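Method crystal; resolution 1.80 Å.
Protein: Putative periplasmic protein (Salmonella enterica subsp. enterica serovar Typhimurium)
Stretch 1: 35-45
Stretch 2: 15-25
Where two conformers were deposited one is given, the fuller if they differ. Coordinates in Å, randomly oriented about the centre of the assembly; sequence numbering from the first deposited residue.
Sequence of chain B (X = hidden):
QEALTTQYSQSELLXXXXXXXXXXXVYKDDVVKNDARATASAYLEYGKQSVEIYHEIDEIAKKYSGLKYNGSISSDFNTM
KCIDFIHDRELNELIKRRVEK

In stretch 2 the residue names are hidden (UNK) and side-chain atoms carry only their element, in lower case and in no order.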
ATOM      1  N   ASP B  35       7.811  -1.739  -7.422  1.00 19.67           N
ATOM      2  CA  ASP B  35       7.192  -2.903  -6.795  1.00 18.67           C
ATOM      3  C   ASP B  35       5.663  -2.844  -6.909  1.00 17.75           C
ATOM      4  O   ASP B  35       5.009  -3.830  -7.291  1.00 17.16           O
ATOM      5  CB  ASP B  35       7.602  -2.956  -5.315  1.00 19.03           C
ATOM      6  CG  ASP B  35       7.081  -4.206  -4.618  1.00 19.41           C
ATOM      7  OD1 ASP B  35       7.891  -5.141  -4.415  1.00 20.89           O
ATOM      8  OD2 ASP B  35       5.866  -4.236  -4.307  1.00 19.95           O
ATOM      9  N   ALA B  36       5.094  -1.684  -6.593  1.00 16.96           N
ATOM     10  CA  ALA B  36       3.665  -1.468  -6.732  1.00 17.00           C
ATOM     11  C   ALA B  36       3.217  -1.582  -8.203  1.00 17.40           C
ATOM     12  O   ALA B  36       2.175  -2.170  -8.472  1.00 16.76           O
ATOM     13  CB  ALA B  36       3.247  -0.121  -6.102  1.00 16.97           C
ATOM     14  N   ARG B  37       4.010  -1.058  -9.137  1.00 18.01           N
ATOM     15  CA  ARG B  37       3.720  -1.200 -10.581  1.00 18.11           C
ATOM     16  C   ARG B  37       3.752  -2.664 -11.010  1.00 18.21           C
ATOM     17  O   ARG B  37       2.910  -3.112 -11.774  1.00 18.61           O
ATOM     18  CB  ARG B  37       4.741  -0.451 -11.419  1.00 19.62           C
ATOM     19  CG  ARG B  37       4.545   1.012 -11.450  1.00 20.58           C
ATOM     20  CD  ARG B  37       5.626   1.594 -12.365  1.00 24.35           C
ATOM     21  NE  ARG B  37       5.352   2.996 -12.636  1.00 29.79           N
ATOM     22  CZ  ARG B  37       5.882   3.683 -13.647  1.00 35.41           C
ATOM     23  NH1 ARG B  37       6.737   3.104 -14.484  1.00 35.78           N
ATOM     24  NH2 ARG B  37       5.557   4.963 -13.822  1.00 38.75           N
ATOM     25  N   ALA B  38       4.750  -3.402 -10.539  1.00 18.50           N
ATOM     26  CA  ALA B  38       4.883  -4.825 -10.911  1.00 18.47           C
ATOM     27  C   ALA B  38       3.685  -5.603 -10.384  1.00 17.76           C
ATOM     28  O   ALA B  38       3.108  -6.452 -11.099  1.00 17.54           O
ATOM     29  CB  ALA B  38       6.173  -5.401 -10.354  1.00 18.79           C
ATOM     30  N   THR B  39       3.319  -5.312  -9.135  1.00 16.84           N
ATOM     31  CA  THR B  39       2.175  -5.928  -8.478  1.00 16.71           C
ATOM     32  C   THR B  39       0.885  -5.611  -9.253  1.00 16.43           C
ATOM     33  O   THR B  39       0.089  -6.511  -9.554  1.00 16.41           O
ATOM     34  CB  THR B  39       2.092  -5.463  -6.992  1.00 16.66           C
ATOM     35  OG1 THR B  39       3.236  -5.957  -6.281  1.00 17.62           O
ATOM     36  CG2 THR B  39       0.802  -5.971  -6.310  1.00 16.02           C
ATOM     37  N   ALA B  40       0.674  -4.343  -9.594  1.00 15.24           N
ATOM     38  CA  ALA B  40      -0.513  -4.012 -10.389  1.00 15.54           C
ATOM     39  C   ALA B  40      -0.527  -4.799 -11.714  1.00 15.69           C
ATOM     40  O   ALA B  40      -1.575  -5.298 -12.123  1.00 16.44           O
ATOM     41  CB  ALA B  40      -0.612  -2.495 -10.644  1.00 15.10           C
ATOM     42  N   SER B  41       0.636  -4.960 -12.347  1.00 16.13           N
ATOM     43  CA  SER B  41       0.668  -5.617 -13.664  1.00 16.37           C
ATOM     44  C   SER B  41       0.193  -7.092 -13.539  1.00 16.17           C
ATOM     45  O   SER B  41      -0.391  -7.647 -14.481  1.00 16.55           O
ATOM     46  CB  SER B  41       2.048  -5.515 -14.325  1.00 17.19           C
ATOM     47  OG  SER B  41       2.978  -6.405 -13.753  1.00 18.23           O
ATOM     48  N   ALA B  42       0.430  -7.702 -12.380  1.00 16.55           N
ATOM     49  CA  ALA B  42      -0.012  -9.082 -12.132  1.00 16.35           C
ATOM     50  C   ALA B  42      -1.544  -9.151 -12.166  1.00 17.10           C
ATOM     51  O   ALA B  42      -2.132 -10.077 -12.755  1.00 17.95           O
ATOM     52  CB  ALA B  42       0.523  -9.588 -10.788  1.00 16.80           C
ATOM     53  N   TYR B  43      -2.205  -8.172 -11.544  1.00 16.44           N
ATOM     54  CA  TYR B  43      -3.686  -8.165 -11.567  1.00 16.82           C
ATOM     55  C   TYR B  43      -4.241  -7.863 -12.963  1.00 17.00           C
ATOM     56  O   TYR B  43      -5.285  -8.416 -13.342  1.00 18.06           O
ATOM     57  CB  TYR B  43      -4.253  -7.198 -10.521  1.00 15.73           C
ATOM     58  CG  TYR B  43      -3.759  -7.574  -9.147  1.00 17.16           C
ATOM     59  CD1 TYR B  43      -3.949  -8.875  -8.664  1.00 16.99           C
ATOM     60  CD2 TYR B  43      -3.055  -6.654  -8.358  1.00 18.44           C
ATOM     61  CE1 TYR B  43      -3.469  -9.276  -7.406  1.00 18.92           C
ATOM     62  CE2 TYR B  43      -2.574  -7.031  -7.083  1.00 16.66           C
ATOM     63  CZ  TYR B  43      -2.792  -8.333  -6.623  1.00 17.55           C
ATOM     64  OH  TYR B  43      -2.314  -8.737  -5.413  1.00 18.70           O
ATOM     65  N   LEU B  44      -3.568  -6.985 -13.707  1.00 16.67           N
ATOM     66  CA  LEU B  44      -3.938  -6.735 -15.111  1.00 16.76           C
ATOM     67  C   LEU B  44      -3.837  -7.995 -15.977  1.00 17.39           C
ATOM     68  O   LEU B  44      -4.703  -8.216 -16.837  1.00 17.80           O
ATOM     69  CB  LEU B  44      -3.139  -5.550 -15.712  1.00 17.51           C
ATOM     70  CG  LEU B  44      -3.424  -5.145 -17.170  1.00 17.26           C
ATOM     71  CD1 LEU B  44      -3.210  -3.639 -17.315  1.00 19.11           C
ATOM     72  CD2 LEU B  44      -2.560  -5.928 -18.116  1.00 20.68           C
ATOM     73  N   GLU B  45      -2.800  -8.814 -15.762  1.00 16.70           N
ATOM     74  CA  GLU B  45      -2.600 -10.036 -16.551  1.00 17.93           C
ATOM     75  C   GLU B  45      -3.842 -10.919 -16.522  1.00 18.14           C
ATOM     76  O   GLU B  45      -4.226 -11.497 -17.555  1.00 19.32           O
ATOM     77  CB  GLU B  45      -1.381 -10.844 -16.065  1.00 18.31           C
ATOM     78  CG  GLU B  45      -1.292 -12.328 -16.536  1.00 19.13           C
ATOM     79  CD  GLU B  45      -1.016 -12.512 -18.044  1.00 20.90           C
ATOM     80  OE1 GLU B  45      -0.371 -11.614 -18.656  1.00 19.65           O
ATOM     81  OE2 GLU B  45      -1.428 -13.559 -18.610  1.00 19.45           O
ATOM     82  N   UNK B  15     -10.143  -4.192  -8.132  1.00 16.96           N
ATOM     83  CA  UNK B  15      -9.929  -3.494  -6.862  1.00 17.39           C
ATOM     84  C   UNK B  15      -8.463  -3.640  -6.406  1.00 16.78           C
ATOM     85  O   UNK B  15      -7.868  -2.687  -5.923  1.00 16.76           O
ATOM     86  n   UNK B  15     -15.805  -4.874  -4.861  1.00 36.78           N
ATOM     87  c   UNK B  15     -12.364  -3.625  -6.079  1.00 22.09           C
ATOM     88  c   UNK B  15     -14.808  -4.128  -5.676  1.00 30.95           C
ATOM     89  c   UNK B  15     -13.351  -4.501  -5.310  1.00 28.64           C
ATOM     90  c   UNK B  15     -10.897  -4.023  -5.803  1.00 19.36           C
ATOM     91  N   UNK B  16      -7.874  -4.810  -6.625  1.00 16.81           N
ATOM     92  CA  UNK B  16      -6.455  -5.026  -6.268  1.00 16.41           C
ATOM     93  C   UNK B  16      -5.549  -4.171  -7.117  1.00 16.49           C
ATOM     94  O   UNK B  16      -4.571  -3.592  -6.610  1.00 16.64           O
ATOM     95  o   UNK B  16      -7.367  -6.962  -4.419  1.00 17.89           O
ATOM     96  c   UNK B  16      -6.050  -6.502  -6.391  1.00 16.72           C
ATOM     97  c   UNK B  16      -6.715  -7.408  -5.362  1.00 17.12           C
ATOM     98  n   UNK B  16      -6.554  -8.713  -5.556  1.00 18.43           N
ATOM     99  N   UNK B  17      -5.863  -4.114  -8.426  1.00 15.99           N
ATOM    100  CA  UNK B  17      -5.197  -3.213  -9.355  1.00 16.20           C
ATOM    101  C   UNK B  17      -5.313  -1.768  -8.891  1.00 16.19           C
ATOM    102  O   UNK B  17      -4.327  -1.039  -8.869  1.00 15.31           O
ATOM    103  c   UNK B  17      -3.816  -3.310 -12.492  1.00 17.65           C
ATOM    104  c   UNK B  17      -5.254   1.031 -12.413  1.00 17.17           C
ATOM    105  c   UNK B  17      -4.193   1.160 -13.352  1.00 18.29           C
ATOM    106  c   UNK B  17      -3.734  -1.168 -13.105  1.00 17.42           C
ATOM    107  c   UNK B  17      -3.419   0.070 -13.704  1.00 16.59           C
ATOM    108  c   UNK B  17      -4.820  -2.705 -11.802  1.00 17.47           C
ATOM    109  c   UNK B  17      -5.566  -0.198 -11.830  1.00 18.24           C
ATOM    110  n   UNK B  17      -3.163  -2.402 -13.279  1.00 16.52           N
ATOM    111  c   UNK B  17      -5.741  -3.366 -10.800  1.00 15.66           C
ATOM    112  c   UNK B  17      -4.790  -1.323 -12.176  1.00 17.73           C
ATOM    113  N   UNK B  18      -6.527  -1.342  -8.551  1.00 15.83           N
ATOM    114  CA  UNK B  18      -6.736   0.040  -8.119  1.00 16.57           C
ATOM    115  C   UNK B  18      -5.802   0.404  -6.942  1.00 16.55           C
ATOM    116  O   UNK B  18      -5.128   1.461  -6.954  1.00 16.90           O
ATOM    117  c   UNK B  18      -8.221   0.244  -7.738  1.00 16.57           C
ATOM    118  N   UNK B  19      -5.758  -0.461  -5.939  1.00 16.44           N
ATOM    119  CA  UNK B  19      -4.944  -0.199  -4.761  1.00 17.12           C
ATOM    120  C   UNK B  19      -3.438  -0.133  -5.092  1.00 16.85           C
ATOM    121  O   UNK B  19      -2.757   0.847  -4.725  1.00 16.57           O
ATOM    122  c   UNK B  19      -5.223  -1.247  -3.681  1.00 17.13           C
ATOM    123  c   UNK B  19      -4.346  -1.175  -2.421  1.00 18.72           C
ATOM    124  c   UNK B  19      -4.816  -2.274  -1.453  1.00 19.09           C
ATOM    125  c   UNK B  19      -4.407   0.249  -1.758  1.00 20.37           C
ATOM    126  N   UNK B  20      -2.932  -1.150  -5.795  1.00 16.96           N
ATOM    127  CA  UNK B  20      -1.502  -1.186  -6.109  0.60 17.34           C
ATOM    128  C   UNK B  20      -1.100  -0.047  -7.031  1.00 17.43           C
ATOM    129  O   UNK B  20      -0.034   0.548  -6.829  1.00 17.91           O
ATOM    130  c   UNK B  20      -1.044  -2.544  -6.661  0.60 18.15           C
ATOM    131  o   UNK B  20      -1.946  -3.029  -7.628  0.60 17.32           O
ATOM    132  N   UNK B  21      -1.950   0.280  -8.011  1.00 17.80           N
ATOM    133  CA  UNK B  21      -1.665   1.404  -8.898  1.00 17.41           C
ATOM    134  C   UNK B  21      -1.581   2.718  -8.110  1.00 17.92           C
ATOM    135  O   UNK B  21      -0.674   3.526  -8.334  1.00 17.31           O
ATOM    136  c   UNK B  21      -2.708   1.516 -10.012  1.00 17.26           C
ATOM    137  n   UNK B  21      -1.417   2.689 -11.828  1.00 17.82           N
ATOM    138  c   UNK B  21      -2.464   2.665 -10.932  1.00 17.57           C
ATOM    139  n   UNK B  21      -2.453   4.555 -12.043  1.00 20.43           N
ATOM    140  c   UNK B  21      -1.443   3.830 -12.496  1.00 20.47           C
ATOM    141  c   UNK B  21      -3.116   3.841 -11.078  1.00 18.98           C
ATOM    142  N   UNK B  22      -2.532   2.924  -7.204  1.00 17.86           N
ATOM    143  CA  UNK B  22      -2.529   4.160  -6.416  1.00 18.21           C
ATOM    144  C   UNK B  22      -1.244   4.264  -5.578  1.00 17.99           C
ATOM    145  O   UNK B  22      -0.629   5.342  -5.481  1.00 17.60           O
ATOM    146  s   UNK B  22      -3.865   5.702  -4.526  1.00 20.07           S
ATOM    147  c   UNK B  22      -3.758   4.202  -5.524  1.00 18.77           C
ATOM    148  N   UNK B  23      -0.828   3.140  -5.004  1.00 17.54           N
ATOM    149  CA  UNK B  23       0.417   3.127  -4.208  1.00 18.30           C
ATOM    150  C   UNK B  23       1.626   3.469  -5.098  1.00 19.38           C
ATOM    151  O   UNK B  23       2.525   4.220  -4.686  1.00 20.49           O
ATOM    152  c   UNK B  23      -0.333  -0.051  -1.964  1.00 18.84           C
ATOM    153  c   UNK B  23       0.570   1.774  -3.501  1.00 17.90           C
ATOM    154  c   UNK B  23      -0.370   2.426  -1.223  1.00 18.55           C
ATOM    155  c   UNK B  23      -0.475   1.434  -2.433  1.00 17.08           C
ATOM    156  N   UNK B  24       1.619   2.966  -6.338  1.00 18.91           N
ATOM    157  CA  UNK B  24       2.642   3.319  -7.324  1.00 20.22           C
ATOM    158  C   UNK B  24       2.653   4.808  -7.649  1.00 21.16           C
ATOM    159  O   UNK B  24       3.691   5.357  -8.010  1.00 23.21           O
ATOM    160  c   UNK B  24       2.443   2.522  -8.619  1.00 20.08           C
ATOM    161  N   UNK B  25       1.484   5.452  -7.580  1.00 20.00           N
ATOM    162  CA  UNK B  25       1.424   6.895  -7.793  1.00 20.87           C
ATOM    163  C   UNK B  25       1.947   7.739  -6.630  1.00 21.60           C
ATOM    164  O   UNK B  25       2.622   8.751  -6.857  1.00 22.22           O
ATOM    165  c   UNK B  25      -0.696   6.807  -9.354  1.00 21.21           C
ATOM    166  c   UNK B  25      -0.012   7.352  -8.096  1.00 20.69           C
ATOM    167  c   UNK B  25       0.111   7.141 -10.596  1.00 23.74           C
ATOM    168  c   UNK B  25      -2.130   7.364  -9.450  1.00 21.81           C
TER
HETATM  169  O   HOH W   1       3.785   4.915 -10.970  1.00 37.49           O

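Position 15 carries four carbons in a row ending in a nitrogen and touches nothing on stretch 1; an unbranched amine of this length is Lys-15. Position 16 has two carbons, the second bearing one oxygen and one nitrogen. Its CB points toward stretch 1 and lies over the Tyr-43 ring, 3.5 Å from the centroid and 8° off the normal, with Tyr-43 CE2 3.6 Å from that CB. The short amide is Asn-16.

Position 17 shows one carbon, then fused five- and six-membered rings with eight carbons and one nitrogen. Its CA-to-CB bond points sideways, yet the ring system returns to the partner helix, where Ala-40 CB sits over a face of the five-membered ring, 4.0 Å from its centroid. The indole makes this Trp-17. Trp-17 CD1 comes within 3.0 Å of Ala-40 O. Trp-17 NE1 is 3.5 Å from the same Ala-40 O, but the angle is too poor for a hydrogen bond.

Position 18 has a single carbon, directed away: Ala-18. Position 19 has four carbons forked at the second and no contact across: Leu-19.

Position 20 holds one carbon and one oxygen, pointing toward stretch 1, in a hole formed by Ala-36, Thr-39, Ala-40 and Tyr-43. This is Ser-20, in the conformer given. With chi1 in p, Ser-20 OG donates to Asn-16 O at 2.9 Å, so the hydroxyl is satisfied within its own helix while lying 3.3 Å from Ala-40 CB.

Position 21 bears one carbon and a five-membered ring of three carbons and two nitrogens, directed away: His-21. Position 22, one carbon and one sulfur, also points away; it is Cys-22, bonded covalently to a group elsewhere in the structure.

Position 23 has four carbons forked at the second, and its CB lies 4.2 Å from Ala-36 CB: Leu-23. Position 24 is a lone carbon directed toward stretch 1, its CB 3.7 Å from Ala-36 CB and 3.8 Å from Arg-37 CG: Ala-24. Position 25, four carbons forked at the second, makes no contact across: Leu-25.

The helices run nearly antiparallel, at 160°, with axes only 7.8 Å apart at closest approach. Ala-36 and Ala-24 are small on both sides, with CA atoms 4.9 Å apart; at the other close point Ala-40 CA is 4.9 Å from Trp-17 CA, where the small residue is on one side and the CA-to-CB bond of Trp-17 points sideways. No direct hydrogen bond crosses the contact, which rests on apolar packing and CH-pi contacts. Beside it, water 1 accepts from Arg-37 NE at 3.0 Å and donates weakly to Ala-24 O at 3.0 Å. The rule is small residues along the seam and one aromatic from each helix, Trp-17 and Tyr-43, offering a ring face to a CB of the other.

Stretch 2 (15-25) KNWALSHCLAL
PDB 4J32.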